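PDB 4HA6: pyridoxine 4-oxidase from Mesorhizobium loti, which catalyses the FAD-dependent oxidation of pyridoxine at its 4-position with oxygen as acceptor, as a member of the GMC oxidoreductase family. Local coordinates for residues A[216-221]-A[229-234]; A[446-451]-A[479-484]; A[26-31]-A[208-213]; A[9-14]-A[193-198]. All coordinates share one frame; numbering follows the deposited sequence. Where two conformers were deposited one is given.

Contact 1 (A[216-221]-A[229-234]). With FAD (flavin-adenine dinucleotide), chain B.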
# COMPACT_ATOMS: atom_id res chain seq x y z
N SER A 216 -20.97 -8.64 -2.30
CA SER A 216 -21.81 -7.98 -1.30
C SER A 216 -21.13 -6.75 -0.70
O SER A 216 -20.05 -6.85 -0.11
CB SER A 216 -22.14 -8.98 -0.20
OG SER A 216 -22.63 -10.19 -0.74
N ARG A 217 -21.77 -5.59 -0.85
CA ARG A 217 -21.24 -4.33 -0.33
C ARG A 217 -21.92 -3.89 0.96
O ARG A 217 -23.14 -3.72 0.99
CB ARG A 217 -21.45 -3.22 -1.35
CG ARG A 217 -20.33 -3.07 -2.33
CD ARG A 217 -20.69 -2.05 -3.38
NE ARG A 217 -20.19 -2.46 -4.69
CZ ARG A 217 -19.55 -1.65 -5.52
NH1 ARG A 217 -19.35 -0.38 -5.18
NH2 ARG A 217 -19.13 -2.11 -6.69
N VAL A 218 -21.13 -3.67 2.01
CA VAL A 218 -21.67 -3.11 3.25
C VAL A 218 -21.88 -1.61 3.03
O VAL A 218 -20.93 -0.88 2.73
CB VAL A 218 -20.74 -3.34 4.45
CG1 VAL A 218 -21.32 -2.69 5.70
CG2 VAL A 218 -20.54 -4.83 4.69
N ARG A 219 -23.13 -1.16 3.19
CA ARG A 219 -23.50 0.22 2.86
C ARG A 219 -23.51 1.11 4.09
O ARG A 219 -23.09 2.27 4.02
CB ARG A 219 -24.88 0.27 2.16
CG ARG A 219 -25.43 1.68 1.90
CD ARG A 219 -26.53 1.71 0.82
NE ARG A 219 -27.74 1.01 1.24
CZ ARG A 219 -28.76 0.72 0.43
NH1 ARG A 219 -28.72 1.06 -0.85
NH2 ARG A 219 -29.83 0.08 0.90
N ARG A 220 -24.01 0.58 5.21
CA ARG A 220 -24.10 1.32 6.46
C ARG A 220 -23.91 0.38 7.65
O ARG A 220 -24.30 -0.80 7.58
CB ARG A 220 -25.47 2.00 6.59
CG ARG A 220 -25.79 3.07 5.54
CD ARG A 220 -27.19 3.70 5.74
NE ARG A 220 -28.26 2.94 5.09
CZ ARG A 220 -29.30 3.50 4.47
NH1 ARG A 220 -29.41 4.82 4.41
NH2 ARG A 220 -30.23 2.74 3.90
N LEU A 221 -23.34 0.92 8.73
CA LEU A 221 -23.33 0.23 10.02
C LEU A 221 -24.43 0.88 10.83
O LEU A 221 -24.54 2.11 10.86
CB LEU A 221 -22.00 0.45 10.75
CG LEU A 221 -20.76 0.13 9.93
CD1 LEU A 221 -19.51 0.61 10.65
CD2 LEU A 221 -20.70 -1.36 9.68
N ARG A 229 -24.82 -2.40 15.98
CA ARG A 229 -25.76 -3.49 16.24
C ARG A 229 -25.89 -4.40 15.02
O ARG A 229 -25.96 -5.64 15.15
CB ARG A 229 -27.12 -2.94 16.66
CG ARG A 229 -28.23 -3.97 16.80
CD ARG A 229 -29.54 -3.30 17.17
NE ARG A 229 -30.67 -4.23 17.27
CZ ARG A 229 -31.65 -4.31 16.38
NH1 ARG A 229 -31.64 -3.53 15.30
NH2 ARG A 229 -32.65 -5.17 16.55
N SER A 230 -25.91 -3.80 13.84
CA SER A 230 -26.02 -4.57 12.61
C SER A 230 -25.36 -3.86 11.44
O SER A 230 -24.95 -2.70 11.56
CB SER A 230 -27.50 -4.82 12.29
OG SER A 230 -28.16 -3.61 11.96
N LEU A 231 -25.26 -4.57 10.32
CA LEU A 231 -24.72 -4.04 9.07
C LEU A 231 -25.75 -4.20 7.98
O LEU A 231 -26.38 -5.26 7.87
CB LEU A 231 -23.47 -4.82 8.64
CG LEU A 231 -22.30 -5.00 9.59
CD1 LEU A 231 -22.57 -6.15 10.54
CD2 LEU A 231 -21.04 -5.25 8.78
N GLU A 232 -25.92 -3.18 7.15
CA GLU A 232 -26.77 -3.27 5.97
C GLU A 232 -25.90 -3.72 4.81
O GLU A 232 -24.93 -3.03 4.45
CB GLU A 232 -27.43 -1.92 5.66
CG GLU A 232 -28.30 -1.94 4.41
CD GLU A 232 -28.76 -0.55 3.99
OE1 GLU A 232 -27.95 0.40 4.08
OE2 GLU A 232 -29.94 -0.41 3.58
N VAL A 233 -26.24 -4.86 4.24
CA VAL A 233 -25.45 -5.40 3.14
C VAL A 233 -26.24 -5.37 1.84
O VAL A 233 -27.39 -5.80 1.79
CB VAL A 233 -24.96 -6.82 3.44
CG1 VAL A 233 -24.11 -7.34 2.29
CG2 VAL A 233 -24.16 -6.81 4.73
N VAL A 234 -25.61 -4.85 0.80
CA VAL A 234 -26.24 -4.70 -0.51
C VAL A 234 -25.60 -5.67 -1.51
O VAL A 234 -24.40 -5.61 -1.80
CB VAL A 234 -26.08 -3.25 -1.01
CG1 VAL A 234 -26.70 -3.11 -2.38
CG2 VAL A 234 -26.73 -2.27 -0.01
PA FAD B . -7.35 -3.79 0.24
O1A FAD B . -6.35 -4.93 0.09
O2A FAD B . -7.49 -2.80 -0.88
O5B FAD B . -8.78 -4.46 0.57
C5B FAD B . -10.02 -3.76 0.56
C4B FAD B . -11.07 -4.82 0.25
O4B FAD B . -12.35 -4.47 0.79
C3B FAD B . -11.26 -4.96 -1.26
O3B FAD B . -11.28 -6.37 -1.53
C2B FAD B . -12.62 -4.32 -1.54
O2B FAD B . -13.27 -4.94 -2.66
C1B FAD B . -13.37 -4.54 -0.23
N9A FAD B . -14.39 -3.50 0.10
C8A FAD B . -14.26 -2.16 -0.03
N7A FAD B . -15.39 -1.53 0.39
C5A FAD B . -16.28 -2.48 0.80
C6A FAD B . -17.65 -2.49 1.36
N6A FAD B . -18.34 -1.32 1.58
N1A FAD B . -18.20 -3.70 1.65
C2A FAD B . -17.54 -4.86 1.45
N3A FAD B . -16.28 -4.90 0.95
C4A FAD B . -15.60 -3.77 0.61
N1 FAD B . 2.12 -2.84 -1.74
C2 FAD B . 3.33 -3.40 -1.54
O2 FAD B . 3.75 -3.50 -0.36
N3 FAD B . 4.10 -3.84 -2.54
C4 FAD B . 3.72 -3.76 -3.83
O4 FAD B . 4.46 -4.16 -4.76
C4X FAD B . 2.41 -3.15 -4.14
N5 FAD B . 1.95 -3.02 -5.40
C5X FAD B . 0.73 -2.47 -5.65
C6 FAD B . 0.27 -2.35 -6.96
C7 FAD B . -0.98 -1.80 -7.21
C7M FAD B . -1.47 -1.67 -8.63
C8 FAD B . -1.83 -1.34 -6.08
C8M FAD B . -3.18 -0.73 -6.36
C9 FAD B . -1.38 -1.46 -4.77
C9A FAD B . -0.12 -2.01 -4.52
N10 FAD B . 0.35 -2.13 -3.20
C10 FAD B . 1.61 -2.70 -2.98
C1' FAD B . -0.47 -1.66 -2.08
C2' FAD B . -1.11 -2.80 -1.30
O2' FAD B . -1.69 -3.76 -2.20
C3' FAD B . -2.19 -2.18 -0.41
O3' FAD B . -1.60 -1.11 0.34
C4' FAD B . -2.80 -3.20 0.53
O4' FAD B . -3.32 -4.28 -0.27
C5' FAD B . -3.90 -2.58 1.40
O5' FAD B . -4.71 -3.64 1.92
P FAD B . -6.03 -3.29 2.75
O1P FAD B . -6.51 -4.51 3.52
O2P FAD B . -5.83 -1.98 3.49
O3P FAD B . -7.07 -2.95 1.58
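Ser216 lays its CB against Val233 CG1 at 3.6 Å. Its OG turns back to the carbonyl of Thr214. Arg217 pairs with Val234 through both backbone bonds, N to O and O to N. The Arg217 side chain leads away from the partner strand, towards Trp58 and Leu378. Val218 sits opposite Val233, with Val218 CG2 on Val233 CG2 and Val218 CG1 on Leu231 CD2. Its backbone also reads the adenine edge of FAD: Val218 N donates to FAD N1A at 3.0 Å, and FAD N6A donates to Val218 O at 2.9 Å. The two strands form an antiparallel beta hairpin, and its face with Val218, Leu221, Leu231 and Val233 packs on strands 4-7 and 28-31 of the Rossmann-type sheet and on helix 252-262. Arg219 N bonds to Glu232 O. Its side chain starts anti to the backbone N (chi1 174°), and NE and NH2 then grip the Glu232 carboxylate side-on. Arg219 NH2 is 2.7 Å from Glu232 OE2, and both nitrogens come from above the carboxylate plane. Val234 CG2 covers one face of this guanidinium, 3.6 Å from Arg219 CZ. In one of its two conformers Arg220 grips the same carboxylate on its syn side, Arg220 NE 2.8 Å from Glu232 OE1. The two NE atoms then reach OE1 from opposite faces, and each carboxylate oxygen takes two donors. An alanine in place of Glu232 would probably leave the two neighbouring arginines without their shared counter-charge and free to swing apart. Leu221 CD2 runs alongside Leu231, 4.0 Å from Leu231 CG.

Contact 2 (A[446-451]-A[479-484]). With PXM (4-(aminomethyl)-5-(hydroxymethyl)-2-methylpyridin-3-ol), chain J.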
# COMPACT_ATOMS: atom_id res chain seq x y z
N HIS A 446 0.06 3.50 -2.60
CA HIS A 446 0.12 3.24 -1.16
C HIS A 446 -0.76 4.17 -0.32
O HIS A 446 -0.26 4.76 0.64
CB HIS A 446 1.57 3.37 -0.67
CG HIS A 446 2.54 2.54 -1.46
ND1 HIS A 446 3.85 2.92 -1.66
CD2 HIS A 446 2.39 1.36 -2.09
CE1 HIS A 446 4.46 2.01 -2.39
NE2 HIS A 446 3.61 1.05 -2.66
N PRO A 447 -2.06 4.31 -0.67
CA PRO A 447 -2.92 5.19 0.14
C PRO A 447 -3.11 4.62 1.54
O PRO A 447 -3.20 3.39 1.68
CB PRO A 447 -4.25 5.18 -0.61
CG PRO A 447 -4.28 3.86 -1.32
CD PRO A 447 -2.84 3.60 -1.71
N CYS A 448 -3.15 5.50 2.55
CA CYS A 448 -3.25 5.10 3.95
C CYS A 448 -3.55 6.31 4.84
O CYS A 448 -3.51 7.45 4.37
CB CYS A 448 -1.94 4.43 4.40
SG CYS A 448 -0.52 5.60 4.66
N GLY A 449 -3.90 6.06 6.10
CA GLY A 449 -3.94 7.11 7.12
C GLY A 449 -5.28 7.75 7.45
O GLY A 449 -5.37 8.60 8.35
N THR A 450 -6.33 7.34 6.75
CA THR A 450 -7.62 8.04 6.79
C THR A 450 -8.48 7.69 8.00
O THR A 450 -9.56 8.27 8.19
CB THR A 450 -8.42 7.75 5.51
OG1 THR A 450 -8.39 6.33 5.24
CG2 THR A 450 -7.79 8.49 4.34
N CYS A 451 -8.04 6.72 8.78
CA CYS A 451 -8.69 6.42 10.06
C CYS A 451 -7.56 6.33 11.07
O CYS A 451 -7.36 5.29 11.69
CB CYS A 451 -9.47 5.11 9.99
SG CYS A 451 -10.95 5.13 8.86
N SER A 479 -5.82 2.16 6.50
CA SER A 479 -6.36 3.45 6.95
C SER A 479 -5.85 3.87 8.35
O SER A 479 -5.77 5.06 8.66
CB SER A 479 -7.88 3.41 6.93
OG SER A 479 -8.36 2.55 7.94
N ILE A 480 -5.50 2.90 9.21
CA ILE A 480 -5.05 3.29 10.56
C ILE A 480 -3.61 3.80 10.65
O ILE A 480 -3.23 4.40 11.68
CB ILE A 480 -5.27 2.18 11.61
CG1 ILE A 480 -4.30 1.00 11.39
CG2 ILE A 480 -6.75 1.77 11.70
CD1 ILE A 480 -3.07 1.07 12.31
N MET A 481 -2.80 3.55 9.61
CA MET A 481 -1.38 3.93 9.62
C MET A 481 -1.21 5.40 9.97
O MET A 481 -1.71 6.27 9.25
CB MET A 481 -0.74 3.66 8.25
CG MET A 481 -0.82 2.18 7.83
SD MET A 481 -0.17 1.84 6.17
CE MET A 481 1.56 2.36 6.38
N PRO A 482 -0.52 5.68 11.09
CA PRO A 482 -0.23 7.08 11.44
C PRO A 482 0.57 7.75 10.34
O PRO A 482 0.31 8.91 10.00
CB PRO A 482 0.60 6.96 12.73
CG PRO A 482 0.10 5.65 13.36
CD PRO A 482 -0.12 4.74 12.16
N ASN A 483 1.54 7.02 9.80
CA ASN A 483 2.35 7.51 8.70
C ASN A 483 2.81 6.36 7.81
O ASN A 483 2.96 5.22 8.25
CB ASN A 483 3.56 8.28 9.22
CG ASN A 483 4.37 7.48 10.23
OD1 ASN A 483 4.22 7.66 11.44
ND2 ASN A 483 5.21 6.57 9.75
N LEU A 484 3.03 6.70 6.54
CA LEU A 484 3.67 5.84 5.56
C LEU A 484 4.97 5.22 6.08
O LEU A 484 5.76 5.91 6.75
CB LEU A 484 4.01 6.72 4.37
CG LEU A 484 3.48 6.55 2.95
CD1 LEU A 484 2.36 5.53 2.82
CD2 LEU A 484 3.08 7.90 2.38
N1 PXM J . 6.20 0.45 -9.30
C2 PXM J . 4.99 0.82 -8.91
C2A PXM J . 4.19 1.84 -9.66
C3 PXM J . 4.49 0.22 -7.76
O3 PXM J . 3.24 0.58 -7.31
C4 PXM J . 5.24 -0.74 -7.04
C5 PXM J . 6.54 -1.09 -7.52
C5A PXM J . 7.48 -2.10 -6.90
O5 PXM J . 7.35 -2.37 -5.55
C6 PXM J . 6.98 -0.45 -8.68
C4A PXM J . 4.60 -1.32 -5.81
N4 PXM J . 4.05 -0.34 -4.92
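Ser479 O is wedged against three successive residues, 3.0 Å from Gly449 C, yet Cys451 N makes the one clear hydrogen bond across the two loops. Cys451 N donates to Ser479 O at 2.8 Å, from well above the carbonyl plane. In return, Ile480 CA makes a CA-H...O contact with Cys451 O at 3.3 Å. Gly449 CA comes within 3.2 Å of Met481 O. Gly449 has a positive phi (98°), where a side chain would jam against the preceding carbonyl. Ser479 CB touches Thr450 OG1, whose own bond goes to Ala253 O, while Ser479 OG is held by Asp477. The rest is apolar packing of sulfur and carbon. Cys448 CB meets Met481 SD at 3.6 Å. Cys448 SG lies between the backbone N and the carbonyl carbon (chi1 74°), from where it meets Leu484 CD1 at 3.4 Å. Leu484 CD1 also lies on His446 O. The His446 imidazole leads away to the pyridoxamine, and ND1 is hydrogen-bonded to His292, which would help fix the ring's rotation. His446 NE2, 2.7 Å from PXM N4, thus faces the 4-aminomethyl group, the position that in pyridoxine carries the alcohol to be oxidised, consistent with a place in the active site.

Contact 3 (A[26-31]-A[208-213])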
# COMPACT_ATOMS: atom_id res chain seq x y z
N SER A 26 -15.29 -19.27 17.78
CA SER A 26 -15.58 -17.99 17.14
C SER A 26 -16.28 -18.23 15.81
O SER A 26 -15.84 -19.04 15.00
CB SER A 26 -14.29 -17.19 16.91
OG SER A 26 -13.82 -16.62 18.12
N ARG A 27 -17.37 -17.51 15.59
CA ARG A 27 -18.08 -17.58 14.32
C ARG A 27 -17.72 -16.34 13.52
O ARG A 27 -18.00 -15.21 13.93
CB ARG A 27 -19.58 -17.63 14.56
CG ARG A 27 -20.28 -18.82 13.92
CD ARG A 27 -21.67 -19.00 14.51
NE ARG A 27 -22.26 -20.28 14.13
CZ ARG A 27 -23.22 -20.90 14.80
NH1 ARG A 27 -23.71 -20.35 15.91
NH2 ARG A 27 -23.70 -22.06 14.38
N VAL A 28 -17.12 -16.54 12.35
CA VAL A 28 -16.57 -15.45 11.57
C VAL A 28 -17.24 -15.34 10.21
O VAL A 28 -17.33 -16.33 9.47
CB VAL A 28 -15.05 -15.65 11.36
CG1 VAL A 28 -14.46 -14.53 10.47
CG2 VAL A 28 -14.35 -15.71 12.72
N LEU A 29 -17.72 -14.15 9.88
CA LEU A 29 -18.29 -13.87 8.56
C LEU A 29 -17.42 -12.85 7.83
O LEU A 29 -17.12 -11.77 8.37
CB LEU A 29 -19.73 -13.37 8.68
CG LEU A 29 -20.36 -12.73 7.44
CD1 LEU A 29 -20.53 -13.78 6.34
CD2 LEU A 29 -21.71 -12.09 7.81
N LEU A 30 -17.01 -13.17 6.60
CA LEU A 30 -16.24 -12.24 5.77
C LEU A 30 -17.13 -11.70 4.65
O LEU A 30 -17.71 -12.49 3.89
CB LEU A 30 -15.01 -12.95 5.19
CG LEU A 30 -14.12 -12.13 4.25
CD1 LEU A 30 -13.65 -10.87 4.95
CD2 LEU A 30 -12.93 -12.94 3.74
N ILE A 31 -17.25 -10.38 4.55
CA ILE A 31 -18.10 -9.76 3.52
C ILE A 31 -17.26 -8.99 2.50
O ILE A 31 -16.64 -7.98 2.85
CB ILE A 31 -19.17 -8.82 4.13
CG1 ILE A 31 -19.96 -9.54 5.23
CG2 ILE A 31 -20.11 -8.28 3.04
CD1 ILE A 31 -21.01 -8.67 5.89
N LYS A 208 -16.13 -24.87 9.37
CA LYS A 208 -17.58 -24.72 9.51
C LYS A 208 -17.96 -23.41 10.20
O LYS A 208 -19.11 -22.99 10.15
CB LYS A 208 -18.19 -25.91 10.27
CG LYS A 208 -18.26 -25.71 11.78
CD LYS A 208 -17.25 -26.59 12.51
CE LYS A 208 -17.76 -28.02 12.65
NZ LYS A 208 -16.79 -28.89 13.35
N ASN A 209 -16.98 -22.77 10.84
CA ASN A 209 -17.21 -21.50 11.53
C ASN A 209 -16.83 -20.26 10.70
O ASN A 209 -16.99 -19.12 11.14
CB ASN A 209 -16.46 -21.47 12.87
CG ASN A 209 -14.96 -21.57 12.70
OD1 ASN A 209 -14.48 -22.13 11.72
ND2 ASN A 209 -14.21 -21.02 13.66
N LEU A 210 -16.31 -20.49 9.49
CA LEU A 210 -16.01 -19.38 8.59
C LEU A 210 -17.01 -19.35 7.44
O LEU A 210 -17.24 -20.37 6.77
CB LEU A 210 -14.58 -19.48 8.06
CG LEU A 210 -14.17 -18.44 7.00
CD1 LEU A 210 -14.33 -17.02 7.56
CD2 LEU A 210 -12.74 -18.67 6.51
N THR A 211 -17.61 -18.18 7.22
CA THR A 211 -18.53 -17.98 6.10
C THR A 211 -18.00 -16.80 5.30
O THR A 211 -17.67 -15.75 5.87
CB THR A 211 -19.96 -17.66 6.59
OG1 THR A 211 -20.40 -18.69 7.47
CG2 THR A 211 -20.94 -17.51 5.42
N ILE A 212 -17.87 -16.99 4.00
CA ILE A 212 -17.44 -15.91 3.12
C ILE A 212 -18.59 -15.52 2.20
O ILE A 212 -19.21 -16.37 1.58
CB ILE A 212 -16.18 -16.28 2.32
CG1 ILE A 212 -15.02 -16.64 3.25
CG2 ILE A 212 -15.79 -15.13 1.39
CD1 ILE A 212 -13.81 -17.20 2.52
N LEU A 213 -18.87 -14.23 2.15
CA LEU A 213 -19.96 -13.69 1.35
C LEU A 213 -19.37 -12.72 0.32
O LEU A 213 -18.79 -11.69 0.70
CB LEU A 213 -20.96 -12.99 2.28
CG LEU A 213 -22.30 -12.50 1.74
CD1 LEU A 213 -22.86 -13.46 0.71
CD2 LEU A 213 -23.27 -12.33 2.90
O HOH W 1 -19.52 -18.34 9.74
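Asn209 has its CG between the backbone N and the carbonyl carbon (chi1 62°), which brings the amide beside Ser26. Asn209 ND2 donates to Ser26 O at 2.9 Å, somewhat bent at 144°, and also bonds to Ser21 O. Leu29 has CG anti to its backbone N (chi1 166°), and CD1 then reaches over to Thr211 O and Thr211 CG2. Four backbone bonds join the strands in parallel register. They run from Val28 N to Asn209 O, Thr211 N to Val28 O, Leu30 N to Thr211 O and Leu213 N to Leu30 O, the last at 2.7 Å. A water donates to Val28 O at 3.0 Å. Val28, Leu30, Leu210 and Ile212 share one face of the sheet. There the Val28 and Leu210 side chains cross, Val28 CG1 3.8 Å from Leu210 CD1, and Leu30 CB meets Ile212 CG1 at 4.2 Å. Val28 and Leu30 continue onto helix 11-20. On the other face Leu29 CD1 also touches Leu213 CB, at 4.2 Å, and Ile31 touches FAD. Strand 210-213 is the outermost strand beside 28-31, which lies next to 4-7, an order that fits the five-stranded parallel sheet of a Rossmann-type FAD-binding domain.

Contact 4 (A[9-14]-A[193-198]). With FAD (flavin-adenine dinucleotide), chain B.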
# COMPACT_ATOMS: atom_id res chain seq x y z
N GLY A 9 -12.66 -8.23 2.05
CA GLY A 9 -11.81 -9.40 1.93
C GLY A 9 -10.52 -9.15 1.17
O GLY A 9 -10.18 -9.91 0.25
N GLY A 10 -9.79 -8.10 1.54
CA GLY A 10 -8.57 -7.72 0.84
C GLY A 10 -7.35 -8.29 1.55
O GLY A 10 -7.36 -9.43 1.99
N SER A 11 -6.29 -7.50 1.66
CA SER A 11 -5.08 -8.03 2.30
C SER A 11 -5.31 -8.32 3.77
O SER A 11 -5.17 -9.46 4.21
CB SER A 11 -3.91 -7.07 2.12
OG SER A 11 -3.67 -6.90 0.74
N ALA A 12 -5.71 -7.30 4.52
CA ALA A 12 -5.98 -7.41 5.96
C ALA A 12 -7.17 -8.33 6.25
O ALA A 12 -7.15 -9.11 7.22
CB ALA A 12 -6.27 -6.03 6.54
N GLY A 13 -8.22 -8.21 5.45
CA GLY A 13 -9.41 -9.04 5.61
C GLY A 13 -9.13 -10.52 5.39
O GLY A 13 -9.63 -11.36 6.12
N SER A 14 -8.34 -10.85 4.36
CA SER A 14 -8.06 -12.26 4.07
C SER A 14 -7.31 -12.89 5.25
O SER A 14 -7.66 -13.99 5.69
CB SER A 14 -7.26 -12.41 2.79
OG SER A 14 -7.99 -11.95 1.67
N VAL A 193 1.81 -14.73 -5.23
CA VAL A 193 1.09 -15.26 -4.07
C VAL A 193 0.40 -14.10 -3.34
O VAL A 193 1.06 -13.15 -2.90
CB VAL A 193 2.04 -15.99 -3.09
CG1 VAL A 193 1.26 -16.49 -1.89
CG2 VAL A 193 2.74 -17.14 -3.80
N THR A 194 -0.92 -14.17 -3.21
CA THR A 194 -1.66 -13.07 -2.60
C THR A 194 -2.01 -13.36 -1.15
O THR A 194 -1.77 -14.46 -0.65
CB THR A 194 -2.97 -12.80 -3.34
OG1 THR A 194 -3.89 -13.87 -3.08
CG2 THR A 194 -2.72 -12.72 -4.83
N ALA A 195 -2.60 -12.37 -0.49
CA ALA A 195 -3.11 -12.58 0.85
C ALA A 195 -4.13 -13.71 0.84
O ALA A 195 -4.12 -14.58 1.72
CB ALA A 195 -3.74 -11.30 1.39
N ALA A 196 -5.00 -13.71 -0.17
CA ALA A 196 -6.06 -14.71 -0.29
C ALA A 196 -5.48 -16.11 -0.52
O ALA A 196 -5.98 -17.11 0.03
CB ALA A 196 -7.04 -14.33 -1.40
N ASP A 197 -4.44 -16.18 -1.34
CA ASP A 197 -3.72 -17.44 -1.57
C ASP A 197 -3.08 -17.94 -0.26
O ASP A 197 -3.17 -19.11 0.10
CB ASP A 197 -2.61 -17.23 -2.61
CG ASP A 197 -3.15 -16.96 -4.01
OD1 ASP A 197 -4.29 -17.40 -4.31
OD2 ASP A 197 -2.43 -16.31 -4.81
N ALA A 198 -2.43 -17.03 0.45
CA ALA A 198 -1.66 -17.42 1.63
C ALA A 198 -2.55 -17.78 2.81
O ALA A 198 -2.26 -18.73 3.54
CB ALA A 198 -0.69 -16.29 2.01
PA FAD B . -7.35 -3.79 0.24
O1A FAD B . -6.35 -4.93 0.09
O2A FAD B . -7.49 -2.80 -0.88
O5B FAD B . -8.78 -4.46 0.57
C5B FAD B . -10.02 -3.76 0.56
C4B FAD B . -11.07 -4.82 0.25
O4B FAD B . -12.35 -4.47 0.79
C3B FAD B . -11.26 -4.96 -1.26
O3B FAD B . -11.28 -6.37 -1.53
C2B FAD B . -12.62 -4.32 -1.54
O2B FAD B . -13.27 -4.94 -2.66
C1B FAD B . -13.37 -4.54 -0.23
N9A FAD B . -14.39 -3.50 0.10
C8A FAD B . -14.26 -2.16 -0.03
N7A FAD B . -15.39 -1.53 0.39
C5A FAD B . -16.28 -2.48 0.80
C6A FAD B . -17.65 -2.49 1.36
N6A FAD B . -18.34 -1.32 1.58
N1A FAD B . -18.20 -3.70 1.65
C2A FAD B . -17.54 -4.86 1.45
N3A FAD B . -16.28 -4.90 0.95
C4A FAD B . -15.60 -3.77 0.61
N1 FAD B . 2.12 -2.84 -1.74
C2 FAD B . 3.33 -3.40 -1.54
O2 FAD B . 3.75 -3.50 -0.36
N3 FAD B . 4.10 -3.84 -2.54
C4 FAD B . 3.72 -3.76 -3.83
O4 FAD B . 4.46 -4.16 -4.76
C4X FAD B . 2.41 -3.15 -4.14
N5 FAD B . 1.95 -3.02 -5.40
C5X FAD B . 0.73 -2.47 -5.65
C6 FAD B . 0.27 -2.35 -6.96
C7 FAD B . -0.98 -1.80 -7.21
C7M FAD B . -1.47 -1.67 -8.63
C8 FAD B . -1.83 -1.34 -6.08
C8M FAD B . -3.18 -0.73 -6.36
C9 FAD B . -1.38 -1.46 -4.77
C9A FAD B . -0.12 -2.01 -4.52
N10 FAD B . 0.35 -2.13 -3.20
C10 FAD B . 1.61 -2.70 -2.98
C1' FAD B . -0.47 -1.66 -2.08
C2' FAD B . -1.11 -2.80 -1.30
O2' FAD B . -1.69 -3.76 -2.20
C3' FAD B . -2.19 -2.18 -0.41
O3' FAD B . -1.60 -1.11 0.34
C4' FAD B . -2.80 -3.20 0.53
O4' FAD B . -3.32 -4.28 -0.27
C5' FAD B . -3.90 -2.58 1.40
O5' FAD B . -4.71 -3.64 1.92
P FAD B . -6.03 -3.29 2.75
O1P FAD B . -6.51 -4.51 3.52
O2P FAD B . -5.83 -1.98 3.49
O3P FAD B . -7.07 -2.95 1.58
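Gly10 O takes two bonds from Ser14, one from OG at 2.6 Å and one from the backbone N at 2.9 Å, and it also lies 4.1 Å from Ala195 CB across the contact. This is the start of helix 11-20 in a GxGxxG pattern of Rossmann type, with Gly10 at the N-cap. The helix start faces the FAD diphosphate. Ser11 N donates to FAD O1A at 3.0 Å. Ala12 N donates to FAD O1P at 3.1 Å. The positive end of the helix dipole probably steadies the phosphate charge here. Ser11 OG is hydrogen-bonded to the ribityl FAD O4' at 2.8 Å. Gly10 has to be bare, because a CB there would clash with FAD O5B. Helix 195-199 packs on the side of helix 11-20. Ala195 points its methyl at Ser11, and Ser14 CB lies over the backbone of Ala195. Ser14 OG is anti to its own carbonyl carbon (chi1 -63°), a position from which it bonds back to Gly10 and rests on Ala196. An alanine in place of Ser14 would probably leave Gly10 O with the backbone bond alone and open a small gap beside Ala196. The second helix begins with a capping box. Thr194 OG1 accepts from Asp197 N, and Thr194 N donates to Asp197 OD2. The same OD2 is bonded by Trp43. No hydrogen bond joins the two segments, and their nearest atoms are Ser11 CA and Ala195 CB, 3.6 Å apart.

From the N terminus the chain first lays down residues 9-14, then 26-31. Contact 4 closes when residues 193-198 return to the first, setting helix 195-199 on helix 11-20. Contact 3 closes when 208-213 return to the second, joining edge strand 210-213 to 28-31 in the parallel sheet. The two therefore cross, and they touch through Leu30 against Gly9 and Gly13. Contact 1 follows in series as a short hairpin packed on Ile31 of contact 3. Contact 2 comes last and joins the loops before and after strand 473-475. Contacts 1 and 4 both hold FAD, at its adenine and its diphosphate. Contact 2 lies about 19 Å from contact 4 between centres, beside the bound pyridoxamine.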